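Local coordinates for protein delta-aminolevulinic acid dehydratase (Toxoplasma gondii ME49, PDB 3OBK) that catalyses, as a porphobilinogen synthase, the condensation of two molecules of 5-aminolevulinic acid to porphobilinogen, working as an octamer, at residues A[185-194]-A[252-262]; A[170-178]-A[196-206]. All blocks are in the same frame, centred on the assembly; numbering follows the deposited sequence.

Contact 1: A[185-194]-A[252-262]; sequences MMDGRVSAIR and EAEADASEGAD. With MG (magnesium ion), chain I.
Arg189 and Asp256 meet through water: water 3 lies in the plane of the Arg189 guanidinium, at its edge, where NH1 holds it weakly, and donates to Asp256 OD2 (2.6 Å). Over one face of that guanidinium lies Met185 CA, offset toward the rim. The Arg194 guanidinium takes water 5 at its edge, in plane, while Asp262 OD2 makes a long salt bridge to Arg194 NH2 (4.0 Å), the two planes 72° apart. Here two neighbouring outer helices of a TIM barrel, 189-199 and 247-258, pack beside a magnesium ion. Glu252 OE1 is the only protein ligand of the magnesium, at 1.9 Å, and five waters complete six-fold coordination. Segment 185-194 reaches the ion only through water: metal-bound water 1 donates to Met186 O (2.7 Å). Glu252 OE2, not a ligand, forms a salt bridge with Arg27 of a second subunit, and Asp187 OD2 accepts from the backbone of Arg24 there, consistent with the allosteric magnesium site known in this family. Arg189 has Asp184 as a salt-bridge partner, Arg194 has Asp198, and Asp256 OD2 also bonds Ser211.

Between the helices, Val190 wedges in with both branches: CG2 meets Asp256 OD1 at 3.4 Å, and CG1 lies 4.1 Å from Ala261 CB, just past the Schellman turn at Gly260. Glu259 reaches straight out from CG (chi2 179°), laying its carboxylate against the first turn of helix 189-199, whose positive end probably steadies the charge. Water 4 donates to Glu259 OE1 and Asp256 OD1 and accepts from Val190 N. On its anti side, somewhat out of the carboxylate plane, the same OE1 receives Ser191 N at 3.0 Å, with an N-H...O angle of 154°.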
loop_
_atom_site.group_PDB
_atom_site.type_symbol
_atom_site.label_atom_id
_atom_site.label_comp_id
_atom_site.label_asym_id
_atom_site.label_seq_id
_atom_site.Cartn_x
_atom_site.Cartn_y
_atom_site.Cartn_z
ATOM N N MET A 185 -5.386 -27.777 -15.375
ATOM C CA MET A 185 -5.719 -27.391 -14.007
ATOM C C MET A 185 -5.470 -28.488 -12.958
ATOM O O MET A 185 -6.092 -28.514 -11.878
ATOM C CB MET A 185 -7.127 -26.811 -13.942
ATOM C CG MET A 185 -7.263 -25.456 -14.632
ATOM S SD MET A 185 -6.318 -24.098 -13.881
ATOM C CE MET A 185 -7.339 -23.706 -12.479
ATOM N N MET A 186 -4.519 -29.374 -13.242
ATOM C CA MET A 186 -4.027 -30.286 -12.219
ATOM C C MET A 186 -3.157 -29.476 -11.312
ATOM O O MET A 186 -2.578 -28.490 -11.731
ATOM C CB MET A 186 -3.211 -31.419 -12.817
ATOM C CG MET A 186 -4.019 -32.335 -13.736
ATOM S SD MET A 186 -5.447 -33.091 -12.926
ATOM C CE MET A 186 -6.865 -32.066 -13.379
ATOM N N ASP A 187 -3.074 -29.875 -10.058
ATOM C CA ASP A 187 -2.212 -29.209 -9.132
ATOM C C ASP A 187 -0.774 -29.555 -9.415
ATOM O O ASP A 187 -0.439 -30.706 -9.625
ATOM C CB ASP A 187 -2.574 -29.612 -7.714
ATOM C CG ASP A 187 -3.812 -28.925 -7.240
ATOM O OD1 ASP A 187 -4.073 -27.811 -7.732
ATOM O OD2 ASP A 187 -4.543 -29.501 -6.406
ATOM N N GLY A 188 0.079 -28.544 -9.438
ATOM C CA GLY A 188 1.518 -28.786 -9.511
ATOM C C GLY A 188 2.072 -29.147 -10.866
ATOM O O GLY A 188 3.249 -29.411 -10.978
ATOM N N ARG A 189 1.261 -29.121 -11.916
ATOM C CA ARG A 189 1.782 -29.544 -13.223
ATOM C C ARG A 189 2.872 -28.626 -13.773
ATOM O O ARG A 189 3.768 -29.111 -14.465
ATOM C CB ARG A 189 0.646 -29.781 -14.255
ATOM C CG ARG A 189 0.195 -28.619 -15.114
ATOM C CD ARG A 189 -0.666 -27.606 -14.372
ATOM N NE ARG A 189 -1.679 -27.048 -15.268
ATOM C CZ ARG A 189 -2.377 -25.941 -15.039
ATOM N NH1 ARG A 189 -2.176 -25.229 -13.948
ATOM N NH2 ARG A 189 -3.269 -25.522 -15.936
ATOM N N VAL A 190 2.822 -27.321 -13.470
ATOM C CA VAL A 190 3.791 -26.408 -14.080
ATOM C C VAL A 190 5.195 -26.829 -13.697
ATOM O O VAL A 190 6.051 -27.017 -14.540
ATOM C CB VAL A 190 3.578 -24.910 -13.740
ATOM C CG1 VAL A 190 4.729 -24.103 -14.314
ATOM C CG2 VAL A 190 2.210 -24.381 -14.304
ATOM N N SER A 191 5.429 -26.992 -12.421
ATOM C CA SER A 191 6.774 -27.310 -11.965
ATOM C C SER A 191 7.230 -28.655 -12.477
ATOM O O SER A 191 8.412 -28.818 -12.783
ATOM C CB SER A 191 6.834 -27.334 -10.444
ATOM O OG SER A 191 8.168 -27.509 -9.994
ATOM N N ALA A 192 6.301 -29.615 -12.546
ATOM C CA ALA A 192 6.636 -30.973 -12.925
ATOM C C ALA A 192 7.018 -30.972 -14.391
ATOM O O ALA A 192 8.020 -31.613 -14.796
ATOM C CB ALA A 192 5.471 -31.926 -12.658
ATOM N N ILE A 193 6.229 -30.255 -15.191
ATOM C CA ILE A 193 6.509 -30.169 -16.627
ATOM C C ILE A 193 7.824 -29.442 -16.833
ATOM O O ILE A 193 8.633 -29.844 -17.634
ATOM C CB ILE A 193 5.396 -29.463 -17.418
ATOM C CG1 ILE A 193 4.141 -30.344 -17.408
ATOM C CG2 ILE A 193 5.892 -29.208 -18.810
ATOM C CD1 ILE A 193 2.787 -29.698 -17.653
ATOM N N ARG A 194 8.045 -28.388 -16.069
ATOM C CA ARG A 194 9.267 -27.613 -16.204
ATOM C C ARG A 194 10.522 -28.488 -16.025
ATOM O O ARG A 194 11.468 -28.359 -16.787
ATOM C CB ARG A 194 9.271 -26.464 -15.196
ATOM C CG ARG A 194 10.478 -25.524 -15.311
ATOM C CD ARG A 194 10.458 -24.681 -16.585
ATOM N NE ARG A 194 11.111 -25.342 -17.708
ATOM C CZ ARG A 194 10.906 -25.036 -18.982
ATOM N NH1 ARG A 194 11.540 -25.714 -19.922
ATOM N NH2 ARG A 194 10.064 -24.061 -19.331
ATOM N N GLU A 252 -3.623 -19.328 -7.302
ATOM C CA GLU A 252 -3.132 -20.060 -8.464
ATOM C C GLU A 252 -2.000 -19.311 -9.166
ATOM O O GLU A 252 -0.978 -19.913 -9.540
ATOM C CB GLU A 252 -4.280 -20.379 -9.421
ATOM C CG GLU A 252 -5.293 -21.435 -8.839
ATOM C CD GLU A 252 -4.859 -22.888 -9.073
ATOM O OE1 GLU A 252 -3.925 -23.133 -9.867
ATOM O OE2 GLU A 252 -5.463 -23.810 -8.480
ATOM N N ALA A 253 -2.164 -18.000 -9.343
ATOM C CA ALA A 253 -1.199 -17.239 -10.101
ATOM C C ALA A 253 0.142 -17.228 -9.358
ATOM O O ALA A 253 1.167 -17.512 -9.939
ATOM C CB ALA A 253 -1.721 -15.848 -10.387
ATOM N N GLU A 254 0.143 -16.972 -8.059
ATOM C CA GLU A 254 1.410 -16.923 -7.298
ATOM C C GLU A 254 2.148 -18.264 -7.383
ATOM O O GLU A 254 3.373 -18.303 -7.507
ATOM C CB GLU A 254 1.190 -16.520 -5.826
ATOM N N ALA A 255 1.413 -19.363 -7.323
ATOM C CA ALA A 255 2.041 -20.678 -7.380
ATOM C C ALA A 255 2.640 -21.022 -8.764
ATOM O O ALA A 255 3.659 -21.680 -8.836
ATOM C CB ALA A 255 1.036 -21.764 -6.926
ATOM N N ASP A 256 2.011 -20.597 -9.857
ATOM C CA ASP A 256 2.553 -20.910 -11.159
ATOM C C ASP A 256 3.767 -20.068 -11.419
ATOM O O ASP A 256 4.703 -20.533 -12.056
ATOM C CB ASP A 256 1.524 -20.712 -12.268
ATOM C CG ASP A 256 0.402 -21.754 -12.236
ATOM O OD1 ASP A 256 0.532 -22.899 -11.682
ATOM O OD2 ASP A 256 -0.620 -21.399 -12.802
ATOM N N ALA A 257 3.770 -18.843 -10.903
ATOM C CA ALA A 257 4.958 -17.997 -10.961
ATOM C C ALA A 257 6.146 -18.673 -10.306
ATOM O O ALA A 257 7.232 -18.760 -10.895
ATOM C CB ALA A 257 4.709 -16.688 -10.295
ATOM N N SER A 258 5.959 -19.156 -9.085
ATOM C CA SER A 258 7.103 -19.696 -8.346
ATOM C C SER A 258 7.475 -21.119 -8.805
ATOM O O SER A 258 8.588 -21.578 -8.562
ATOM C CB SER A 258 6.858 -19.640 -6.838
ATOM O OG SER A 258 5.731 -20.405 -6.521
ATOM N N GLU A 259 6.564 -21.787 -9.508
ATOM C CA GLU A 259 6.890 -23.034 -10.224
ATOM C C GLU A 259 7.645 -22.836 -11.547
ATOM O O GLU A 259 7.977 -23.809 -12.210
ATOM C CB GLU A 259 5.608 -23.849 -10.467
ATOM C CG GLU A 259 5.051 -24.448 -9.183
ATOM C CD GLU A 259 3.758 -25.262 -9.372
ATOM O OE1 GLU A 259 3.515 -25.862 -10.462
ATOM O OE2 GLU A 259 2.983 -25.323 -8.366
ATOM N N GLY A 260 7.868 -21.591 -11.964
ATOM C CA GLY A 260 8.696 -21.303 -13.154
ATOM C C GLY A 260 8.037 -20.953 -14.498
ATOM O O GLY A 260 8.718 -20.854 -15.531
ATOM N N ALA A 261 6.728 -20.746 -14.490
ATOM C CA ALA A 261 6.013 -20.343 -15.702
ATOM C C ALA A 261 6.626 -19.064 -16.274
ATOM O O ALA A 261 7.168 -18.229 -15.542
ATOM C CB ALA A 261 4.567 -20.122 -15.416
ATOM N N ASP A 262 6.514 -18.947 -17.591
ATOM C CA ASP A 262 6.961 -17.810 -18.363
ATOM C C ASP A 262 5.826 -16.792 -18.606
ATOM O O ASP A 262 6.093 -15.601 -18.804
ATOM C CB ASP A 262 7.464 -18.313 -19.729
ATOM C CG ASP A 262 8.642 -19.249 -19.614
ATOM O OD1 ASP A 262 9.727 -18.765 -19.204
ATOM O OD2 ASP A 262 8.513 -20.450 -19.960
HETATM MG MG MG I . -2.635 -24.435 -10.286
HETATM O O HOH W 1 -1.662 -26.029 -11.043
HETATM O O HOH W 2 0.060 -25.815 -8.355
HETATM O O HOH W 3 -2.576 -23.062 -12.222
HETATM O O HOH W 4 0.913 -25.591 -11.515
HETATM O O HOH W 5 8.455 -22.034 -17.952
HETATM O O HOH W 6 -4.233 -25.320 -11.289
HETATM O O HOH W 7 -3.486 -25.704 -8.711
HETATM O O HOH W 8 -0.827 -23.346 -9.836
#

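Contact 2: A[170-178]-A[196-206]; sequences ITLARAGAD and SLDMEGCTDTS
Successive alpha-to-beta turns of the barrel lie side by side here, and Ala173, near the end of helix 158-175, sits against the turn that follows helix 189-199. Its CB is lodged among three side chains, with Leu197 CD2 at 3.8 Å and Thr205 OG1 and Cys202 SG beside it. One turn earlier, Ile170 runs across Glu200 at about a right angle, with CD1 against Glu200 CG (3.6 Å) and Ser196 CB.

At the outer side Arg174, extended from CG to NE, reaches Glu200. The bend of Glu200 at chi2 (-67°) turns its carboxylate to the edge of the guanidinium, giving a salt bridge of 3.2 Å between Arg174 NH2 and Glu200 OE1. The two planes stand 75° apart, so the pair is joined through one nitrogen rather than as a flat bidentate fork. Ile170 CG2 lies 3.5 Å above the centre of one guanidinium face, holding the arginine down on its own helix. Tyr12 of a third subunit packs on both Arg174 and Glu200.

Both helices end in Schellman motifs, at Gly176 and Gly201, after which the two segments converge. Ser206 N donates to Asp178 O at 3.0 Å, nearly straight and in the carbonyl plane. Lys28 of the third subunit also donates to that oxygen. The bond starts the parallel pairing of strands 179-182 and 206-213, as in a beta-alpha-beta crossover of a TIM barrel.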
loop_
_atom_site.group_PDB
_atom_site.type_symbol
_atom_site.label_atom_id
_atom_site.label_comp_id
_atom_site.label_asym_id
_atom_site.label_seq_id
_atom_site.Cartn_x
_atom_site.Cartn_y
_atom_site.Cartn_z
ATOM N N ILE A 170 6.839 -33.210 -23.352
ATOM C CA ILE A 170 8.130 -33.557 -23.947
ATOM C C ILE A 170 7.957 -33.856 -25.469
ATOM O O ILE A 170 8.666 -33.302 -26.299
ATOM C CB ILE A 170 8.844 -34.724 -23.172
ATOM C CG1 ILE A 170 9.489 -34.192 -21.871
ATOM C CG2 ILE A 170 9.927 -35.361 -24.015
ATOM C CD1 ILE A 170 9.839 -35.254 -20.820
ATOM N N THR A 171 6.981 -34.673 -25.822
ATOM C CA THR A 171 6.695 -34.966 -27.204
ATOM C C THR A 171 6.489 -33.721 -28.067
ATOM O O THR A 171 7.000 -33.643 -29.190
ATOM C CB THR A 171 5.442 -35.862 -27.327
ATOM O OG1 THR A 171 5.624 -37.050 -26.542
ATOM C CG2 THR A 171 5.239 -36.270 -28.744
ATOM N N LEU A 172 5.741 -32.751 -27.553
ATOM C CA LEU A 172 5.438 -31.513 -28.288
ATOM C C LEU A 172 6.652 -30.594 -28.405
ATOM O O LEU A 172 6.939 -30.043 -29.477
ATOM C CB LEU A 172 4.312 -30.788 -27.579
ATOM C CG LEU A 172 2.949 -31.496 -27.572
ATOM C CD1 LEU A 172 1.975 -30.624 -26.797
ATOM C CD2 LEU A 172 2.425 -31.784 -28.984
ATOM N N ALA A 173 7.379 -30.461 -27.298
ATOM C CA ALA A 173 8.641 -29.752 -27.287
ATOM C C ALA A 173 9.568 -30.381 -28.322
ATOM O O ALA A 173 10.121 -29.680 -29.187
ATOM C CB ALA A 173 9.277 -29.813 -25.913
ATOM N N ARG A 174 9.717 -31.705 -28.257
ATOM C CA ARG A 174 10.644 -32.372 -29.176
ATOM C C ARG A 174 10.216 -32.174 -30.632
ATOM O O ARG A 174 11.075 -32.094 -31.503
ATOM C CB ARG A 174 10.793 -33.873 -28.872
ATOM C CG ARG A 174 11.856 -34.230 -27.865
ATOM C CD ARG A 174 11.758 -35.713 -27.567
ATOM N NE ARG A 174 12.593 -36.180 -26.452
ATOM C CZ ARG A 174 12.390 -37.322 -25.774
ATOM N NH1 ARG A 174 11.358 -38.127 -26.055
ATOM N NH2 ARG A 174 13.212 -37.661 -24.780
ATOM N N ALA A 175 8.900 -32.101 -30.874
ATOM C CA ALA A 175 8.370 -31.917 -32.244
ATOM C C ALA A 175 8.681 -30.554 -32.820
ATOM O O ALA A 175 8.659 -30.384 -34.028
ATOM C CB ALA A 175 6.845 -32.182 -32.307
ATOM N N GLY A 176 8.966 -29.588 -31.953
ATOM C CA GLY A 176 9.269 -28.214 -32.360
ATOM C C GLY A 176 8.409 -27.143 -31.693
ATOM O O GLY A 176 8.623 -25.971 -31.937
ATOM N N ALA A 177 7.435 -27.509 -30.863
ATOM C CA ALA A 177 6.626 -26.511 -30.177
ATOM C C ALA A 177 7.476 -25.507 -29.423
ATOM O O ALA A 177 8.388 -25.890 -28.694
ATOM C CB ALA A 177 5.678 -27.187 -29.217
ATOM N N ASP A 178 7.163 -24.221 -29.583
ATOM C CA ASP A 178 7.925 -23.146 -28.935
ATOM C C ASP A 178 7.487 -22.965 -27.495
ATOM O O ASP A 178 8.323 -22.717 -26.605
ATOM C CB ASP A 178 7.739 -21.841 -29.688
ATOM C CG ASP A 178 8.312 -21.902 -31.085
ATOM O OD1 ASP A 178 9.554 -21.817 -31.217
ATOM O OD2 ASP A 178 7.529 -22.056 -32.049
ATOM N N SER A 196 10.837 -31.850 -16.104
ATOM C CA SER A 196 10.861 -32.842 -17.164
ATOM C C SER A 196 11.460 -32.266 -18.433
ATOM O O SER A 196 12.362 -32.871 -19.035
ATOM C CB SER A 196 9.440 -33.334 -17.469
ATOM O OG SER A 196 8.839 -33.901 -16.316
ATOM N N LEU A 197 10.956 -31.106 -18.836
ATOM C CA LEU A 197 11.493 -30.420 -19.985
ATOM C C LEU A 197 12.998 -30.205 -19.832
ATOM O O LEU A 197 13.766 -30.474 -20.740
ATOM C CB LEU A 197 10.782 -29.080 -20.207
ATOM C CG LEU A 197 9.350 -29.176 -20.743
ATOM C CD1 LEU A 197 8.691 -27.814 -20.801
ATOM C CD2 LEU A 197 9.303 -29.811 -22.116
ATOM N N ASP A 198 13.413 -29.738 -18.666
ATOM C CA ASP A 198 14.788 -29.331 -18.460
ATOM C C ASP A 198 15.713 -30.532 -18.406
ATOM O O ASP A 198 16.813 -30.500 -18.926
ATOM C CB ASP A 198 14.891 -28.513 -17.185
ATOM C CG ASP A 198 14.167 -27.189 -17.282
ATOM O OD1 ASP A 198 13.543 -26.872 -18.327
ATOM O OD2 ASP A 198 14.239 -26.444 -16.304
ATOM N N MET A 199 15.254 -31.608 -17.794
ATOM C CA MET A 199 16.032 -32.831 -17.795
ATOM C C MET A 199 16.169 -33.408 -19.198
ATOM O O MET A 199 17.135 -34.115 -19.466
ATOM C CB MET A 199 15.415 -33.878 -16.882
ATOM C CG MET A 199 15.652 -33.633 -15.416
ATOM S SD MET A 199 14.844 -34.896 -14.401
ATOM C CE MET A 199 13.190 -34.968 -15.091
ATOM N N GLU A 200 15.225 -33.123 -20.095
ATOM C CA GLU A 200 15.358 -33.657 -21.456
ATOM C C GLU A 200 16.121 -32.735 -22.380
ATOM O O GLU A 200 16.300 -33.075 -23.545
ATOM C CB GLU A 200 14.019 -34.067 -22.080
ATOM C CG GLU A 200 13.381 -35.312 -21.432
ATOM C CD GLU A 200 14.138 -36.640 -21.651
ATOM O OE1 GLU A 200 15.136 -36.685 -22.423
ATOM O OE2 GLU A 200 13.712 -37.657 -21.032
ATOM N N GLY A 201 16.608 -31.605 -21.865
ATOM C CA GLY A 201 17.381 -30.661 -22.677
ATOM C C GLY A 201 16.541 -29.562 -23.321
ATOM O O GLY A 201 17.038 -28.787 -24.139
ATOM N N CYS A 202 15.272 -29.481 -22.939
ATOM C CA CYS A 202 14.337 -28.554 -23.550
ATOM C C CYS A 202 14.096 -27.388 -22.607
ATOM O O CYS A 202 12.946 -27.034 -22.340
ATOM C CB CYS A 202 13.008 -29.259 -23.876
ATOM S SG CYS A 202 13.144 -30.767 -24.877
ATOM N N THR A 203 15.188 -26.782 -22.133
ATOM C CA THR A 203 15.131 -25.626 -21.231
ATOM C C THR A 203 14.660 -24.340 -21.920
ATOM O O THR A 203 14.254 -23.387 -21.256
ATOM C CB THR A 203 16.490 -25.361 -20.578
ATOM O OG1 THR A 203 17.481 -25.110 -21.577
ATOM C CG2 THR A 203 16.921 -26.556 -19.696
ATOM N N ASP A 204 14.705 -24.356 -23.245
ATOM C CA ASP A 204 14.316 -23.258 -24.141
ATOM C C ASP A 204 12.824 -23.191 -24.310
ATOM O O ASP A 204 12.283 -22.134 -24.577
ATOM C CB ASP A 204 14.854 -23.559 -25.570
ATOM C CG ASP A 204 15.684 -22.446 -26.133
ATOM O OD1 ASP A 204 15.899 -21.427 -25.436
ATOM O OD2 ASP A 204 16.142 -22.586 -27.283
ATOM N N THR A 205 12.183 -24.353 -24.257
ATOM C CA THR A 205 10.766 -24.466 -24.455
ATOM C C THR A 205 10.036 -23.765 -23.320
ATOM O O THR A 205 10.276 -24.050 -22.145
ATOM C CB THR A 205 10.346 -25.939 -24.498
ATOM O OG1 THR A 205 11.043 -26.609 -25.555
ATOM C CG2 THR A 205 8.857 -26.079 -24.749
ATOM N N SER A 206 9.135 -22.862 -23.681
ATOM C CA SER A 206 8.375 -22.059 -22.722
ATOM C C SER A 206 7.118 -22.744 -22.223
ATOM O O SER A 206 6.641 -23.719 -22.802
ATOM C CB SER A 206 7.974 -20.736 -23.353
ATOM O OG SER A 206 9.113 -20.020 -23.793
#

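In the fold
Followed from the N terminus, the chain enters contact 2 at the end of helix 158-175, passes through strand 179-182, and reaches the first segment of contact 1 at the start of helix 189-199. The end of that helix and the turn beyond it return to 170-178, closing a short loop of 17 residues. Beyond strand 206-213, the end of helix 247-258 and the turn after it (252-262) close the longer loop back to 185-194. The segments alternate, so the two contacts cross. Helix 189-199 serves both, tying helices 158-175 and 247-258 to itself. The contacts touch where Arg194 NH2 probably bonds Thr205 O, and a third subunit borders both.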